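Local structure of putative histidinol-phosphate aminotransferase (Erwinia carotovora atroseptica, 3LY1) at residues A183-D188 against E291-F296; T158-I163 against R190-S195. The protein probably acts as a pyridoxal-phosphate-dependent transaminase, putatively a histidinol-phosphate aminotransferase. One frame throughout, in Å; residues are numbered along the deposited sequence. Where two conformers were deposited one is given.

Interaction 1. Residues A183-D188 against E291-F296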
loop_
_atom_site.group_PDB
_atom_site.type_symbol
_atom_site.label_atom_id
_atom_site.label_comp_id
_atom_site.label_asym_id
_atom_site.label_seq_id
_atom_site.Cartn_x
_atom_site.Cartn_y
_atom_site.Cartn_z
ATOM N N ALA A 183 -3.147 -21.359 0.641
ATOM C CA ALA A 183 -4.159 -22.410 0.413
ATOM C C ALA A 183 -3.937 -23.211 -0.878
ATOM O O ALA A 183 -4.216 -24.395 -0.908
ATOM C CB ALA A 183 -5.561 -21.831 0.430
ATOM N N GLU A 184 -3.382 -22.604 -1.918
ATOM C CA GLU A 184 -3.171 -23.341 -3.168
ATOM C C GLU A 184 -2.121 -24.470 -3.114
ATOM O O GLU A 184 -2.089 -25.339 -3.983
ATOM C CB GLU A 184 -2.866 -22.376 -4.320
ATOM C CG GLU A 184 -4.045 -21.451 -4.697
ATOM C CD GLU A 184 -4.135 -20.149 -3.891
ATOM O OE1 GLU A 184 -3.434 -19.987 -2.875
ATOM O OE2 GLU A 184 -4.945 -19.278 -4.276
ATOM N N PHE A 185 -1.282 -24.475 -2.094
ATOM C CA PHE A 185 -0.293 -25.529 -1.901
ATOM C C PHE A 185 -0.889 -26.784 -1.260
ATOM O O PHE A 185 -0.217 -27.814 -1.212
ATOM C CB PHE A 185 0.822 -25.018 -0.989
ATOM C CG PHE A 185 1.655 -23.927 -1.588
ATOM C CD1 PHE A 185 2.512 -24.184 -2.635
ATOM C CD2 PHE A 185 1.632 -22.653 -1.056
ATOM C CE1 PHE A 185 3.297 -23.178 -3.179
ATOM C CE2 PHE A 185 2.404 -21.647 -1.580
ATOM C CZ PHE A 185 3.246 -21.900 -2.653
ATOM N N VAL A 186 -2.117 -26.687 -0.727
ATOM C CA VAL A 186 -2.659 -27.723 0.159
ATOM C C VAL A 186 -2.915 -29.032 -0.606
ATOM O O VAL A 186 -3.400 -29.015 -1.737
ATOM C CB VAL A 186 -3.973 -27.274 0.878
ATOM C CG1 VAL A 186 -4.610 -28.477 1.563
ATOM C CG2 VAL A 186 -3.711 -26.112 1.934
ATOM N N ASN A 187 -2.547 -30.158 0.015
ATOM C CA ASN A 187 -2.880 -31.498 -0.520
ATOM C C ASN A 187 -3.971 -32.197 0.301
ATOM O O ASN A 187 -4.667 -33.042 -0.195
ATOM C CB ASN A 187 -1.609 -32.361 -0.575
ATOM C CG ASN A 187 -0.700 -31.963 -1.739
ATOM O OD1 ASN A 187 -1.082 -32.104 -2.901
ATOM N ND2 ASN A 187 0.476 -31.411 -1.429
ATOM N N ASP A 188 -4.111 -31.836 1.563
ATOM C CA ASP A 188 -5.049 -32.518 2.466
ATOM C C ASP A 188 -6.509 -32.306 2.006
ATOM O O ASP A 188 -6.967 -31.170 1.938
ATOM C CB ASP A 188 -4.838 -31.956 3.872
ATOM C CG ASP A 188 -5.473 -32.793 4.964
ATOM O OD1 ASP A 188 -6.553 -33.356 4.731
ATOM O OD2 ASP A 188 -4.884 -32.840 6.084
ATOM N N GLU A 291 1.345 -28.195 4.595
ATOM C CA GLU A 291 0.359 -27.981 3.548
ATOM C C GLU A 291 0.579 -26.647 2.814
ATOM O O GLU A 291 -0.159 -26.342 1.862
ATOM C CB GLU A 291 -1.045 -28.013 4.151
ATOM C CG GLU A 291 -1.383 -29.334 4.762
ATOM C CD GLU A 291 -1.401 -30.490 3.765
ATOM O OE1 GLU A 291 -1.694 -30.281 2.573
ATOM O OE2 GLU A 291 -1.117 -31.632 4.184
ATOM N N GLY A 292 1.577 -25.885 3.274
ATOM C CA GLY A 292 2.030 -24.644 2.657
ATOM C C GLY A 292 3.392 -24.834 1.971
ATOM O O GLY A 292 3.704 -25.922 1.520
ATOM N N ASN A 293 4.200 -23.776 1.925
ATOM C CA ASN A 293 5.541 -23.811 1.304
ATOM C C ASN A 293 6.659 -23.701 2.362
ATOM O O ASN A 293 7.689 -23.049 2.152
ATOM C CB ASN A 293 5.652 -22.752 0.178
ATOM C CG ASN A 293 5.521 -21.309 0.666
ATOM O OD1 ASN A 293 5.160 -21.058 1.807
ATOM N ND2 ASN A 293 5.839 -20.351 -0.221
ATOM N N PHE A 294 6.431 -24.353 3.505
ATOM C CA PHE A 294 7.388 -24.375 4.622
ATOM C C PHE A 294 7.107 -25.567 5.543
ATOM O O PHE A 294 6.018 -26.136 5.489
ATOM C CB PHE A 294 7.308 -23.089 5.450
ATOM C CG PHE A 294 5.888 -22.745 5.909
ATOM C CD1 PHE A 294 5.038 -22.033 5.077
ATOM C CD2 PHE A 294 5.432 -23.124 7.153
ATOM C CE1 PHE A 294 3.750 -21.712 5.469
ATOM C CE2 PHE A 294 4.148 -22.791 7.582
ATOM C CZ PHE A 294 3.298 -22.100 6.726
ATOM N N VAL A 295 8.085 -25.946 6.371
ATOM C CA VAL A 295 7.938 -27.083 7.265
ATOM C C VAL A 295 8.359 -26.635 8.655
ATOM O O VAL A 295 9.368 -25.887 8.826
ATOM C CB VAL A 295 8.804 -28.306 6.791
ATOM C CG1 VAL A 295 8.820 -29.476 7.874
ATOM C CG2 VAL A 295 8.360 -28.813 5.437
ATOM N N PHE A 296 7.569 -27.037 9.641
ATOM C CA PHE A 296 7.865 -26.742 11.022
ATOM C C PHE A 296 8.382 -28.051 11.597
ATOM O O PHE A 296 7.701 -29.065 11.539
ATOM C CB PHE A 296 6.605 -26.238 11.731
ATOM C CG PHE A 296 6.863 -25.381 12.954
ATOM C CD1 PHE A 296 7.558 -24.182 12.857
ATOM C CD2 PHE A 296 6.299 -25.727 14.177
ATOM C CE1 PHE A 296 7.735 -23.353 13.980
ATOM C CE2 PHE A 296 6.477 -24.893 15.315
ATOM C CZ PHE A 296 7.187 -23.724 15.205
HETATM O O HOH W 1 1.175 -31.368 1.580
HETATM O O HOH W 2 -2.250 -32.351 6.604
#

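Interaction 2. Residues T158-I163 against R190-S195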
loop_
_atom_site.group_PDB
_atom_site.type_symbol
_atom_site.label_atom_id
_atom_site.label_comp_id
_atom_site.label_asym_id
_atom_site.label_seq_id
_atom_site.Cartn_x
_atom_site.Cartn_y
_atom_site.Cartn_z
ATOM N N THR A 158 -6.658 -26.872 9.418
ATOM C CA THR A 158 -7.773 -27.221 10.272
ATOM C C THR A 158 -8.857 -27.731 9.328
ATOM O O THR A 158 -9.212 -27.057 8.378
ATOM C CB THR A 158 -8.266 -25.993 11.020
ATOM O OG1 THR A 158 -7.187 -25.465 11.805
ATOM C CG2 THR A 158 -9.463 -26.345 11.960
ATOM N N PRO A 159 -9.363 -28.956 9.554
ATOM C CA PRO A 159 -10.421 -29.466 8.657
ATOM C C PRO A 159 -11.631 -28.543 8.482
ATOM O O PRO A 159 -12.112 -27.943 9.454
ATOM C CB PRO A 159 -10.839 -30.769 9.328
ATOM C CG PRO A 159 -9.674 -31.180 10.150
ATOM C CD PRO A 159 -9.097 -29.887 10.658
ATOM N N ALA A 160 -12.156 -28.461 7.262
ATOM C CA ALA A 160 -13.331 -27.615 7.020
ATOM C C ALA A 160 -14.552 -27.990 7.870
ATOM O O ALA A 160 -15.332 -27.093 8.265
ATOM C CB ALA A 160 -13.698 -27.608 5.560
ATOM N N ASP A 161 -14.714 -29.273 8.208
ATOM C CA ASP A 161 -15.904 -29.673 8.964
ATOM C C ASP A 161 -15.853 -29.264 10.439
ATOM O O ASP A 161 -16.823 -29.407 11.165
ATOM C CB ASP A 161 -16.255 -31.161 8.761
ATOM C CG ASP A 161 -15.222 -32.126 9.323
ATOM O OD1 ASP A 161 -14.218 -31.670 9.934
ATOM O OD2 ASP A 161 -15.437 -33.369 9.175
ATOM N N VAL A 162 -14.714 -28.757 10.879
ATOM C CA VAL A 162 -14.545 -28.210 12.219
ATOM C C VAL A 162 -14.797 -26.685 12.212
ATOM O O VAL A 162 -15.473 -26.160 13.084
ATOM C CB VAL A 162 -13.138 -28.568 12.708
ATOM C CG1 VAL A 162 -12.713 -27.727 13.930
ATOM C CG2 VAL A 162 -13.081 -30.053 12.983
ATOM N N ILE A 163 -14.304 -25.989 11.198
ATOM C CA ILE A 163 -14.512 -24.518 11.069
ATOM C C ILE A 163 -15.897 -24.086 10.535
ATOM O O ILE A 163 -16.545 -23.190 11.123
ATOM C CB ILE A 163 -13.397 -23.890 10.202
ATOM C CG1 ILE A 163 -12.057 -24.045 10.939
ATOM C CG2 ILE A 163 -13.691 -22.415 9.900
ATOM C CD1 ILE A 163 -10.830 -23.422 10.258
ATOM N N ARG A 190 -9.245 -32.768 3.661
ATOM C CA ARG A 190 -10.102 -32.225 4.721
ATOM C C ARG A 190 -10.130 -30.684 4.655
ATOM O O ARG A 190 -10.987 -30.033 5.291
ATOM C CB ARG A 190 -9.598 -32.654 6.104
ATOM C CG ARG A 190 -9.631 -34.204 6.312
ATOM C CD ARG A 190 -8.910 -34.641 7.560
ATOM N NE ARG A 190 -7.491 -34.324 7.500
ATOM C CZ ARG A 190 -6.601 -34.613 8.442
ATOM N NH1 ARG A 190 -6.942 -35.276 9.531
ATOM N NH2 ARG A 190 -5.338 -34.240 8.286
ATOM N N PHE A 191 -9.175 -30.104 3.924
ATOM C CA PHE A 191 -9.122 -28.658 3.735
ATOM C C PHE A 191 -10.108 -28.228 2.660
ATOM O O PHE A 191 -10.181 -28.851 1.600
ATOM C CB PHE A 191 -7.724 -28.184 3.291
ATOM C CG PHE A 191 -7.691 -26.704 2.920
ATOM C CD1 PHE A 191 -7.498 -25.754 3.892
ATOM C CD2 PHE A 191 -7.912 -26.281 1.631
ATOM C CE1 PHE A 191 -7.495 -24.399 3.572
ATOM C CE2 PHE A 191 -7.928 -24.933 1.294
ATOM C CZ PHE A 191 -7.711 -23.985 2.279
ATOM N N ARG A 192 -10.822 -27.142 2.955
ATOM C CA ARG A 192 -11.744 -26.492 2.024
ATOM C C ARG A 192 -11.602 -24.973 2.144
ATOM O O ARG A 192 -11.566 -24.449 3.258
ATOM C CB ARG A 192 -13.202 -26.905 2.340
ATOM C CG ARG A 192 -13.807 -27.883 1.360
ATOM C CD ARG A 192 -14.774 -28.903 1.952
ATOM N NE ARG A 192 -15.568 -28.548 3.133
ATOM C CZ ARG A 192 -15.904 -29.449 4.054
ATOM N NH1 ARG A 192 -15.475 -30.696 3.925
ATOM N NH2 ARG A 192 -16.631 -29.124 5.117
ATOM N N SER A 193 -11.518 -24.264 1.014
ATOM C CA SER A 193 -11.607 -22.786 1.060
ATOM C C SER A 193 -12.978 -22.369 1.620
ATOM O O SER A 193 -14.020 -23.023 1.371
ATOM C CB SER A 193 -11.367 -22.113 -0.294
ATOM O OG SER A 193 -11.573 -20.698 -0.198
ATOM N N ILE A 194 -12.969 -21.307 2.418
ATOM C CA ILE A 194 -14.185 -20.773 3.001
ATOM C C ILE A 194 -14.971 -19.962 1.985
ATOM O O ILE A 194 -16.105 -19.580 2.231
ATOM C CB ILE A 194 -13.876 -19.946 4.267
ATOM C CG1 ILE A 194 -15.108 -19.877 5.186
ATOM C CG2 ILE A 194 -13.298 -18.537 3.949
ATOM C CD1 ILE A 194 -15.335 -21.136 5.959
ATOM N N SER A 195 -14.362 -19.683 0.850
ATOM C CA SER A 195 -14.969 -18.850 -0.181
ATOM C C SER A 195 -16.442 -19.135 -0.549
ATOM O O SER A 195 -17.234 -18.182 -0.670
ATOM C CB SER A 195 -14.103 -18.866 -1.451
ATOM O OG SER A 195 -14.517 -17.832 -2.319
HETATM O O HOH W 3 -10.432 -26.087 5.990
HETATM O O HOH W 4 -13.295 -31.447 6.713
HETATM O O HOH W 5 -15.104 -33.323 5.845
#

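Interaction 1. Residues A183-D188 against E291-F296
Glu291 OE1 is gripped by two backbone N-H groups in succession and touched by a weak water bond besides. Asn187 N reaches Glu291 OE1 at 2.7 Å, nearly along the C-O axis of the carboxylate. Asp188 N comes from above the carboxylate plane at 3.0 Å from Glu291 OE1, so the two donors approach from clearly different directions. The glutamate reaches them by folding: CG lies anti to the carbonyl carbon (chi1 -62°), and a bend at chi2 brings CD against Asp188 CB. Its other oxygen, OE2, is 4.4 Å from Asp188 OD2; the like charges are bridged by a water donating to both, and Arg190 forms a salt bridge with Asp188 that would probably ease their repulsion. Val186 crosses the Glu291 side chain at about a right angle, its CG2 lying 4.0 Å from Glu291 CB. In the fold-type I architecture of PLP-dependent aminotransferases, residues 183-188 belong to the loop that leaves strand 174-179 of the large mixed sheet, while residues 291-296 lead into strand 294-298 of a separate two-stranded sheet. Gly292 CA passes 3.9 Å from Phe185 CB. Further along, Phe185 and Asn293 stack with ring and amide planes 26° apart. Asn293 CB lies over one face of the Phe185 ring, toward its rim, 3.9 Å from the centroid in a CH-pi contact. Asn293 CG sits in the crowded position between backbone N and carbonyl carbon (chi1 64°), and its ND2 donates to Asn24 O, which steadies the amide over the ring. Phe185 also lies close to Lys213, and Asn293 touches Tyr182, both residues of the cofactor pocket.

Interaction 2. Residues T158-I163 against R190-S195
Arg192 lays one face of its guanidinium over the methyl of Ala160, with Ala160 CB 3.2 Å from Arg192 CZ and displaced toward the rim of the flat group. This is the N-terminal end of helix 160-168, on which Pro159 holds the N-cap position, meeting the loop that runs from strand 174-179 to helix 195-199 in the large PLP-binding domain of the fold-type I aminotransferases. Bends at chi2 and chi3 bring the arginine chain back across the first turn; Arg192 CB also lies 3.3 Å from Ala160 CB, so the methyl is packed tightly against both root and tip of the same side chain. The charged end continues to Glu164, one turn along the helix, in a salt bridge. The central bond joins backbones: Ala160 N donates to Arg190 O at 2.8 Å, almost straight and nearly along the C=O axis. A first-turn N-H of the helix thus gains an acceptor from the loop. The same oxygen accepts from a water that in turn takes the N-H of Asp161, and a second water links Thr158 O to Arg192 N. Beside this bond Pro159 CB rests on Arg190 CB, while the guanidinium of Arg190 turns to Asp188. Farther in, the branch methyl CG2 of Ile163 meets the end methyl CD1 of Ile194 loosely, at 4.5 Å, and Ile194 runs on against Ile167 and strand 205-210. Ser193 caps the turn entering the next helix, its OG accepting from Ser195 N at 3.1 Å.

From the N terminus the chain first passes residues 158-163 at the start of helix 160-168, runs through strand 174-179, and then enters the loop carrying 183-188 and 190-195. Interaction 2 closes a short loop when 190-195 returns to the helix start; interaction 1 closes a much longer one, only when 291-296 arrives after helix 259-283. Their segments alternate, so the two closures cross. The single loop before helix 195-199 thus faces helix 160-168 at one end and the entry to strand 294-298 at the other. Phe191 joins them directly, its CZ packing 3.6 Å from Ala183 CB and its CB against Val186 CG1.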